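Local structure of carbon monoxide dehydrogenase (Thermococcus sp. AM4, 6T7J) at residues L23-W36 / S321-A333. The protein probably catalyses the reversible oxidation of carbon monoxide to carbon dioxide at a nickel-iron cluster C, here caught without nickel, with iron-sulfur clusters carrying the electrons. Numbering follows the deposited sequence.
With MSK (Broken Fe4S4 cluster), chain F.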
ATOM      1  N   LEU A  23       5.585 -37.255   3.613  1.00 59.27           N
ATOM      2  CA  LEU A  23       5.355 -36.587   2.340  1.00 54.47           C
ATOM      3  C   LEU A  23       6.537 -35.721   1.927  1.00 55.57           C
ATOM      4  O   LEU A  23       6.809 -35.590   0.729  1.00 56.57           O
ATOM      5  CB  LEU A  23       4.075 -35.757   2.411  1.00 57.76           C
ATOM      6  CG  LEU A  23       2.793 -36.468   1.965  1.00 56.62           C
ATOM      7  CD1 LEU A  23       2.741 -37.912   2.444  1.00 63.09           C
ATOM      8  CD2 LEU A  23       1.588 -35.707   2.460  1.00 57.39           C
ATOM      9  N   ILE A  24       7.260 -35.141   2.887  1.00 56.48           N
ATOM     10  CA  ILE A  24       8.501 -34.451   2.538  1.00 60.23           C
ATOM     11  C   ILE A  24       9.500 -35.435   1.942  1.00 60.41           C
ATOM     12  O   ILE A  24      10.177 -35.138   0.945  1.00 59.10           O
ATOM     13  CB  ILE A  24       9.075 -33.722   3.766  1.00 60.14           C
ATOM     14  CG1 ILE A  24       8.122 -32.615   4.213  1.00 53.98           C
ATOM     15  CG2 ILE A  24      10.445 -33.134   3.452  1.00 65.24           C
ATOM     16  CD1 ILE A  24       8.595 -31.865   5.432  1.00 58.17           C
ATOM     17  N   GLU A  25       9.590 -36.637   2.517  1.00 61.46           N
ATOM     18  CA  GLU A  25      10.504 -37.630   1.961  1.00 60.63           C
ATOM     19  C   GLU A  25      10.042 -38.118   0.592  1.00 59.51           C
ATOM     20  O   GLU A  25      10.868 -38.384  -0.288  1.00 59.21           O
ATOM     21  CB  GLU A  25      10.646 -38.805   2.911  1.00 63.80           C
ATOM     22  CG  GLU A  25      10.902 -38.405   4.318  1.00 73.91           C
ATOM     23  CD  GLU A  25      10.734 -39.576   5.201  1.00 81.33           C
ATOM     24  OE1 GLU A  25      10.494 -39.399   6.425  1.00 87.62           O
ATOM     25  OE2 GLU A  25      10.953 -40.700   4.682  1.00 77.89           O
ATOM     26  N   LYS A  26       8.727 -38.261   0.403  1.00 61.12           N
ATOM     27  CA  LYS A  26       8.211 -38.623  -0.915  1.00 56.16           C
ATOM     28  C   LYS A  26       8.553 -37.556  -1.948  1.00 56.66           C
ATOM     29  O   LYS A  26       8.949 -37.875  -3.077  1.00 56.45           O
ATOM     30  CB  LYS A  26       6.700 -38.840  -0.843  1.00 52.85           C
ATOM     31  CG  LYS A  26       6.074 -39.264  -2.160  1.00 54.80           C
ATOM     32  CD  LYS A  26       4.615 -39.642  -1.979  1.00 55.56           C
ATOM     33  CE  LYS A  26       4.064 -40.318  -3.221  1.00 52.91           C
ATOM     34  NZ  LYS A  26       4.138 -39.432  -4.413  1.00 54.45           N
ATOM     35  N   ALA A  27       8.409 -36.281  -1.578  1.00 55.02           N
ATOM     36  CA  ALA A  27       8.802 -35.196  -2.468  1.00 55.90           C
ATOM     37  C   ALA A  27      10.284 -35.274  -2.805  1.00 57.51           C
ATOM     38  O   ALA A  27      10.681 -35.048  -3.955  1.00 52.16           O
ATOM     39  CB  ALA A  27       8.473 -33.848  -1.829  1.00 46.71           C
ATOM     40  N   GLU A  28      11.117 -35.590  -1.811  1.00 58.35           N
ATOM     41  CA  GLU A  28      12.552 -35.704  -2.061  1.00 58.44           C
ATOM     42  C   GLU A  28      12.854 -36.830  -3.042  1.00 59.95           C
ATOM     43  O   GLU A  28      13.614 -36.647  -4.001  1.00 57.41           O
ATOM     44  CB  GLU A  28      13.298 -35.925  -0.747  1.00 56.75           C
ATOM     45  CG  GLU A  28      13.241 -34.741   0.189  1.00 61.08           C
ATOM     46  CD  GLU A  28      14.490 -34.607   1.024  1.00 64.76           C
ATOM     47  OE1 GLU A  28      15.336 -35.523   0.970  1.00 68.32           O
ATOM     48  OE2 GLU A  28      14.623 -33.587   1.735  1.00 65.83           O
ATOM     49  N   GLU A  29      12.266 -38.007  -2.820  1.00 60.04           N
ATOM     50  CA  GLU A  29      12.550 -39.131  -3.708  1.00 65.77           C
ATOM     51  C   GLU A  29      11.966 -38.907  -5.099  1.00 60.83           C
ATOM     52  O   GLU A  29      12.468 -39.474  -6.076  1.00 58.46           O
ATOM     53  CB  GLU A  29      12.033 -40.434  -3.102  1.00 59.45           C
ATOM     54  CG  GLU A  29      13.062 -41.150  -2.228  1.00 78.90           C
ATOM     55  CD  GLU A  29      13.897 -42.163  -2.998  1.00 79.69           C
ATOM     56  OE1 GLU A  29      13.510 -43.352  -3.028  1.00 79.79           O
ATOM     57  OE2 GLU A  29      14.940 -41.773  -3.569  1.00 70.84           O
ATOM     58  N   GLU A  30      10.926 -38.083  -5.214  1.00 62.27           N
ATOM     59  CA  GLU A  30      10.405 -37.698  -6.519  1.00 60.02           C
ATOM     60  C   GLU A  30      11.099 -36.471  -7.097  1.00 56.55           C
ATOM     61  O   GLU A  30      10.838 -36.119  -8.253  1.00 63.36           O
ATOM     62  CB  GLU A  30       8.898 -37.435  -6.431  1.00 60.03           C
ATOM     63  CG  GLU A  30       8.038 -38.626  -6.815  1.00 61.67           C
ATOM     64  CD  GLU A  30       6.683 -38.599  -6.140  1.00 65.77           C
ATOM     65  OE1 GLU A  30       6.390 -39.527  -5.359  1.00 65.78           O
ATOM     66  OE2 GLU A  30       5.913 -37.649  -6.391  1.00 67.76           O
ATOM     67  N   GLY A  31      11.968 -35.818  -6.329  1.00 53.89           N
ATOM     68  CA  GLY A  31      12.646 -34.633  -6.814  1.00 55.74           C
ATOM     69  C   GLY A  31      11.781 -33.395  -6.857  1.00 54.95           C
ATOM     70  O   GLY A  31      11.967 -32.548  -7.737  1.00 56.11           O
ATOM     71  N   ILE A  32      10.836 -33.266  -5.931  1.00 55.13           N
ATOM     72  CA  ILE A  32       9.902 -32.147  -5.891  1.00 54.96           C
ATOM     73  C   ILE A  32      10.257 -31.281  -4.690  1.00 53.75           C
ATOM     74  O   ILE A  32      10.274 -31.764  -3.551  1.00 52.20           O
ATOM     75  CB  ILE A  32       8.445 -32.630  -5.816  1.00 51.30           C
ATOM     76  CG1 ILE A  32       8.067 -33.368  -7.102  1.00 54.75           C
ATOM     77  CG2 ILE A  32       7.509 -31.461  -5.570  1.00 48.87           C
ATOM     78  CD1 ILE A  32       6.690 -33.994  -7.067  1.00 51.45           C
ATOM     79  N   LYS A  33      10.536 -30.005  -4.944  1.00 50.98           N
ATOM     80  CA  LYS A  33      10.914 -29.082  -3.883  1.00 51.93           C
ATOM     81  C   LYS A  33       9.680 -28.600  -3.130  1.00 49.88           C
ATOM     82  O   LYS A  33       8.668 -28.243  -3.740  1.00 53.64           O
ATOM     83  CB  LYS A  33      11.674 -27.886  -4.456  1.00 47.58           C
ATOM     84  CG  LYS A  33      12.949 -28.243  -5.201  1.00 57.90           C
ATOM     85  CD  LYS A  33      13.827 -27.014  -5.402  1.00 53.65           C
ATOM     86  CE  LYS A  33      14.905 -27.262  -6.442  1.00 62.44           C
ATOM     87  NZ  LYS A  33      15.892 -26.150  -6.500  1.00 55.92           N
ATOM     88  N   THR A  34       9.769 -28.590  -1.805  1.00 48.62           N
ATOM     89  CA  THR A  34       8.752 -28.002  -0.947  1.00 49.43           C
ATOM     90  C   THR A  34       9.264 -26.677  -0.391  1.00 50.23           C
ATOM     91  O   THR A  34      10.374 -26.231  -0.702  1.00 49.15           O
ATOM     92  CB  THR A  34       8.366 -28.961   0.182  1.00 51.73           C
ATOM     93  OG1 THR A  34       9.348 -28.901   1.224  1.00 48.20           O
ATOM     94  CG2 THR A  34       8.262 -30.386  -0.337  1.00 49.11           C
ATOM     95  N   ALA A  35       8.439 -26.041   0.444  1.00 49.05           N
ATOM     96  CA  ALA A  35       8.837 -24.773   1.048  1.00 50.19           C
ATOM     97  C   ALA A  35      10.071 -24.930   1.928  1.00 51.71           C
ATOM     98  O   ALA A  35      10.877 -24.000   2.039  1.00 49.73           O
ATOM     99  CB  ALA A  35       7.677 -24.187   1.854  1.00 48.16           C
ATOM    100  N   TRP A  36      10.243 -26.099   2.551  1.00 51.48           N
ATOM    101  CA  TRP A  36      11.404 -26.319   3.407  1.00 49.82           C
ATOM    102  C   TRP A  36      12.696 -26.360   2.595  1.00 51.73           C
ATOM    103  O   TRP A  36      13.703 -25.756   2.988  1.00 53.81           O
ATOM    104  CB  TRP A  36      11.222 -27.614   4.201  1.00 45.73           C
ATOM    105  CG  TRP A  36      10.132 -27.563   5.237  1.00 47.65           C
ATOM    106  CD1 TRP A  36      10.228 -27.062   6.503  1.00 50.50           C
ATOM    107  CD2 TRP A  36       8.787 -28.044   5.099  1.00 49.75           C
ATOM    108  NE1 TRP A  36       9.029 -27.196   7.159  1.00 44.26           N
ATOM    109  CE2 TRP A  36       8.128 -27.797   6.321  1.00 48.26           C
ATOM    110  CE3 TRP A  36       8.077 -28.656   4.061  1.00 49.76           C
ATOM    111  CZ2 TRP A  36       6.793 -28.140   6.532  1.00 46.82           C
ATOM    112  CZ3 TRP A  36       6.752 -28.997   4.274  1.00 49.10           C
ATOM    113  CH2 TRP A  36       6.125 -28.737   5.500  1.00 47.11           C
ATOM    114  N   SER A 321      -2.913 -27.375   7.030  1.00 54.63           N
ATOM    115  CA  SER A 321      -2.686 -25.949   7.179  1.00 51.64           C
ATOM    116  C   SER A 321      -1.781 -25.441   6.053  1.00 51.59           C
ATOM    117  O   SER A 321      -1.568 -26.128   5.046  1.00 46.25           O
ATOM    118  CB  SER A 321      -2.104 -25.670   8.570  1.00 44.09           C
ATOM    119  OG  SER A 321      -0.838 -26.289   8.723  1.00 44.55           O
ATOM    120  N   PHE A 322      -1.234 -24.238   6.232  1.00 43.74           N
ATOM    121  CA  PHE A 322      -0.455 -23.526   5.225  1.00 45.97           C
ATOM    122  C   PHE A 322       0.629 -24.400   4.607  1.00 49.93           C
ATOM    123  O   PHE A 322       0.510 -24.823   3.451  1.00 50.36           O
ATOM    124  CB  PHE A 322       0.156 -22.272   5.855  1.00 47.29           C
ATOM    125  CG  PHE A 322       0.986 -21.454   4.911  1.00 51.21           C
ATOM    126  CD1 PHE A 322       0.451 -20.983   3.724  1.00 48.96           C
ATOM    127  CD2 PHE A 322       2.300 -21.145   5.218  1.00 46.24           C
ATOM    128  CE1 PHE A 322       1.216 -20.229   2.855  1.00 43.00           C
ATOM    129  CE2 PHE A 322       3.067 -20.389   4.357  1.00 45.61           C
ATOM    130  CZ  PHE A 322       2.525 -19.932   3.172  1.00 45.91           C
ATOM    131  N   LEU A 323       1.666 -24.711   5.385  1.00 48.96           N
ATOM    132  CA  LEU A 323       2.839 -25.418   4.884  1.00 46.09           C
ATOM    133  C   LEU A 323       2.525 -26.818   4.371  1.00 50.13           C
ATOM    134  O   LEU A 323       3.415 -27.511   3.868  1.00 50.94           O
ATOM    135  CB  LEU A 323       3.905 -25.499   5.977  1.00 48.90           C
ATOM    136  CG  LEU A 323       4.705 -24.210   6.153  1.00 48.93           C
ATOM    137  CD1 LEU A 323       5.670 -24.331   7.317  1.00 48.82           C
ATOM    138  CD2 LEU A 323       5.438 -23.870   4.867  1.00 43.03           C
ATOM    139  N   MET A 324       1.270 -27.249   4.485  1.00 49.33           N
ATOM    140  CA  MET A 324       0.879 -28.568   4.015  1.00 46.21           C
ATOM    141  C   MET A 324       0.252 -28.556   2.627  1.00 50.47           C
ATOM    142  O   MET A 324       0.058 -29.636   2.053  1.00 44.41           O
ATOM    143  CB  MET A 324      -0.089 -29.217   5.013  1.00 49.84           C
ATOM    144  CG  MET A 324       0.522 -29.432   6.392  1.00 47.84           C
ATOM    145  SD  MET A 324      -0.662 -29.998   7.628  1.00 51.59           S
ATOM    146  CE  MET A 324      -0.882 -31.703   7.124  1.00 51.42           C
ATOM    147  N   GLN A 325      -0.049 -27.377   2.066  1.00 40.80           N
ATOM    148  CA  GLN A 325      -0.727 -27.334   0.771  1.00 49.19           C
ATOM    149  C   GLN A 325       0.052 -28.114  -0.286  1.00 44.42           C
ATOM    150  O   GLN A 325      -0.493 -29.023  -0.928  1.00 45.89           O
ATOM    151  CB  GLN A 325      -0.961 -25.883   0.331  1.00 49.19           C
ATOM    152  CG  GLN A 325       0.264 -24.978   0.322  1.00 46.50           C
ATOM    153  CD  GLN A 325      -0.090 -23.535   0.023  1.00 50.08           C
ATOM    154  OE1 GLN A 325      -0.388 -23.180  -1.119  1.00 49.75           O
ATOM    155  NE2 GLN A 325      -0.065 -22.693   1.049  1.00 47.24           N
ATOM    156  N   GLU A 326       1.340 -27.795  -0.453  1.00 41.46           N
ATOM    157  CA  GLU A 326       2.204 -28.573  -1.335  1.00 46.46           C
ATOM    158  C   GLU A 326       2.080 -30.061  -1.051  1.00 49.74           C
ATOM    159  O   GLU A 326       1.843 -30.865  -1.961  1.00 50.35           O
ATOM    160  CB  GLU A 326       3.657 -28.134  -1.166  1.00 43.67           C
ATOM    161  CG  GLU A 326       4.102 -27.011  -2.072  1.00 47.98           C
ATOM    162  CD  GLU A 326       5.455 -26.476  -1.667  1.00 44.27           C
ATOM    163  OE1 GLU A 326       5.714 -26.401  -0.446  1.00 44.90           O
ATOM    164  OE2 GLU A 326       6.261 -26.145  -2.562  1.00 48.81           O
ATOM    165  N   LEU A 327       2.218 -30.441   0.224  1.00 43.01           N
ATOM    166  CA  LEU A 327       2.202 -31.852   0.586  1.00 46.23           C
ATOM    167  C   LEU A 327       0.911 -32.528   0.149  1.00 49.54           C
ATOM    168  O   LEU A 327       0.925 -33.714  -0.204  1.00 50.90           O
ATOM    169  CB  LEU A 327       2.404 -32.006   2.093  1.00 46.98           C
ATOM    170  CG  LEU A 327       3.711 -31.415   2.627  1.00 52.19           C
ATOM    171  CD1 LEU A 327       3.712 -31.380   4.147  1.00 46.68           C
ATOM    172  CD2 LEU A 327       4.904 -32.200   2.099  1.00 50.00           C
ATOM    173  N   ALA A 328      -0.202 -31.787   0.132  1.00 47.66           N
ATOM    174  CA  ALA A 328      -1.472 -32.383  -0.269  1.00 49.02           C
ATOM    175  C   ALA A 328      -1.420 -32.859  -1.713  1.00 50.70           C
ATOM    176  O   ALA A 328      -1.994 -33.899  -2.055  1.00 50.75           O
ATOM    177  CB  ALA A 328      -2.611 -31.384  -0.066  1.00 47.60           C
ATOM    178  N   ILE A 329      -0.723 -32.117  -2.576  1.00 54.41           N
ATOM    179  CA  ILE A 329      -0.571 -32.548  -3.961  1.00 53.05           C
ATOM    180  C   ILE A 329       0.385 -33.728  -4.047  1.00 49.31           C
ATOM    181  O   ILE A 329       0.286 -34.555  -4.962  1.00 45.15           O
ATOM    182  CB  ILE A 329      -0.103 -31.368  -4.834  1.00 50.07           C
ATOM    183  CG1 ILE A 329      -0.970 -30.135  -4.572  1.00 46.65           C
ATOM    184  CG2 ILE A 329      -0.129 -31.739  -6.310  1.00 47.73           C
ATOM    185  CD1 ILE A 329      -0.474 -28.882  -5.264  1.00 50.72           C
ATOM    186  N   ILE A 330       1.318 -33.840  -3.098  1.00 51.83           N
ATOM    187  CA  ILE A 330       2.307 -34.915  -3.136  1.00 53.19           C
ATOM    188  C   ILE A 330       1.738 -36.240  -2.653  1.00 58.17           C
ATOM    189  O   ILE A 330       2.381 -37.283  -2.825  1.00 58.36           O
ATOM    190  CB  ILE A 330       3.542 -34.445  -2.344  1.00 54.75           C
ATOM    191  CG1 ILE A 330       3.972 -33.071  -2.862  1.00 54.83           C
ATOM    192  CG2 ILE A 330       4.702 -35.421  -2.477  1.00 57.19           C
ATOM    193  CD1 ILE A 330       5.247 -32.549  -2.268  1.00 46.52           C
ATOM    194  N   THR A 331       0.530 -36.237  -2.077  1.00 57.08           N
ATOM    195  CA  THR A 331      -0.163 -37.498  -1.833  1.00 53.04           C
ATOM    196  C   THR A 331      -0.463 -38.223  -3.138  1.00 57.45           C
ATOM    197  O   THR A 331      -0.573 -39.454  -3.154  1.00 57.11           O
ATOM    198  CB  THR A 331      -1.465 -37.261  -1.063  1.00 57.14           C
ATOM    199  OG1 THR A 331      -2.386 -36.534  -1.888  1.00 50.64           O
ATOM    200  CG2 THR A 331      -1.202 -36.484   0.219  1.00 48.32           C
ATOM    201  N   GLY A 332      -0.590 -37.482  -4.237  1.00 51.98           N
ATOM    202  CA  GLY A 332      -0.890 -38.064  -5.527  1.00 54.42           C
ATOM    203  C   GLY A 332      -2.354 -38.330  -5.785  1.00 53.43           C
ATOM    204  O   GLY A 332      -2.686 -38.914  -6.823  1.00 57.10           O
ATOM    205  N   ALA A 333      -3.243 -37.912  -4.885  1.00 53.08           N
ATOM    206  CA  ALA A 333      -4.661 -38.229  -4.989  1.00 57.38           C
ATOM    207  C   ALA A 333      -5.540 -36.995  -5.154  1.00 54.12           C
ATOM    208  O   ALA A 333      -6.767 -37.113  -5.068  1.00 60.32           O
ATOM    209  CB  ALA A 333      -5.117 -39.026  -3.761  1.00 50.99           C
TER
HETATM  210  S1  MSK F 703      -4.411 -18.973   5.825  0.82 53.76           S
HETATM  211  S3  MSK F 703      -2.850 -16.078   6.939  1.00 60.52           S
HETATM  212  S4  MSK F 703      -0.999 -18.944   6.566  0.64 51.58           S
HETATM  213  S5  MSK F 703      -3.548 -18.577   8.865  1.00 55.01           S
HETATM  214 FE1  MSK F 703      -5.896 -17.375   6.416  0.87 63.68          FE
HETATM  215 FE2  MSK F 703      -2.848 -19.827   7.322  0.62 47.25          FE
HETATM  216 FE3  MSK F 703      -1.600 -17.513   8.093  0.55 48.47          FE
HETATM  217 FE4  MSK F 703      -2.498 -17.782   5.552  0.75 48.49          FE
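L23 and L327 have the closest CA atoms, 6.0 Å apart, where helices 23-30 and 325-330 pack at 65° with axes 9.5 Å from each other. Past the first helix, which ends in a Schellman motif at G31, the chain turns back along the second, bringing T34 beside E326 and A35 beside L323. I330 is wedged into the concave side of this turn: its CD1 lies 3.5 Å from A27 CB and also meets I32 CG2, while CG2, held anti to the backbone N (CG1 at chi1 -52°), faces L23 O. L327 splits its branches, CD2 against L23 CB at 3.7 Å and CD1 at the edge of the W36 ring, near its plane. I24 CD1, from the same segment as that indole, sits over one of its faces, near the rim, and W36 CH2 comes 3.4 Å from L323 O.

Two polar bonds cross this apolar layer. A35 N donates to E326 OE1 (2.9 Å) on the syn side of the carboxylate, although the 130° angle at the hydrogen makes the bond bent; R38 forms a salt bridge with OE2, so both oxygens are engaged and the carboxylate's rotation is restricted. T34, the N-cap, accepts from W36 N through OG1. At the other end K26 NZ reaches I330 O at 3.2 Å and also bonds R403 O.

F322 lines the broken-cluster pocket, its CB 3.6 Å from S4, while its neighbour L323 packs on A35 and W36, so residues 23-36 lie behind that wall. Helix 347-352 packs against I32, E326 and I330, and V20 of helix 20-30 against W36 and L327. The second segment follows strand 318-320, an outermost strand of a parallel six-stranded sheet.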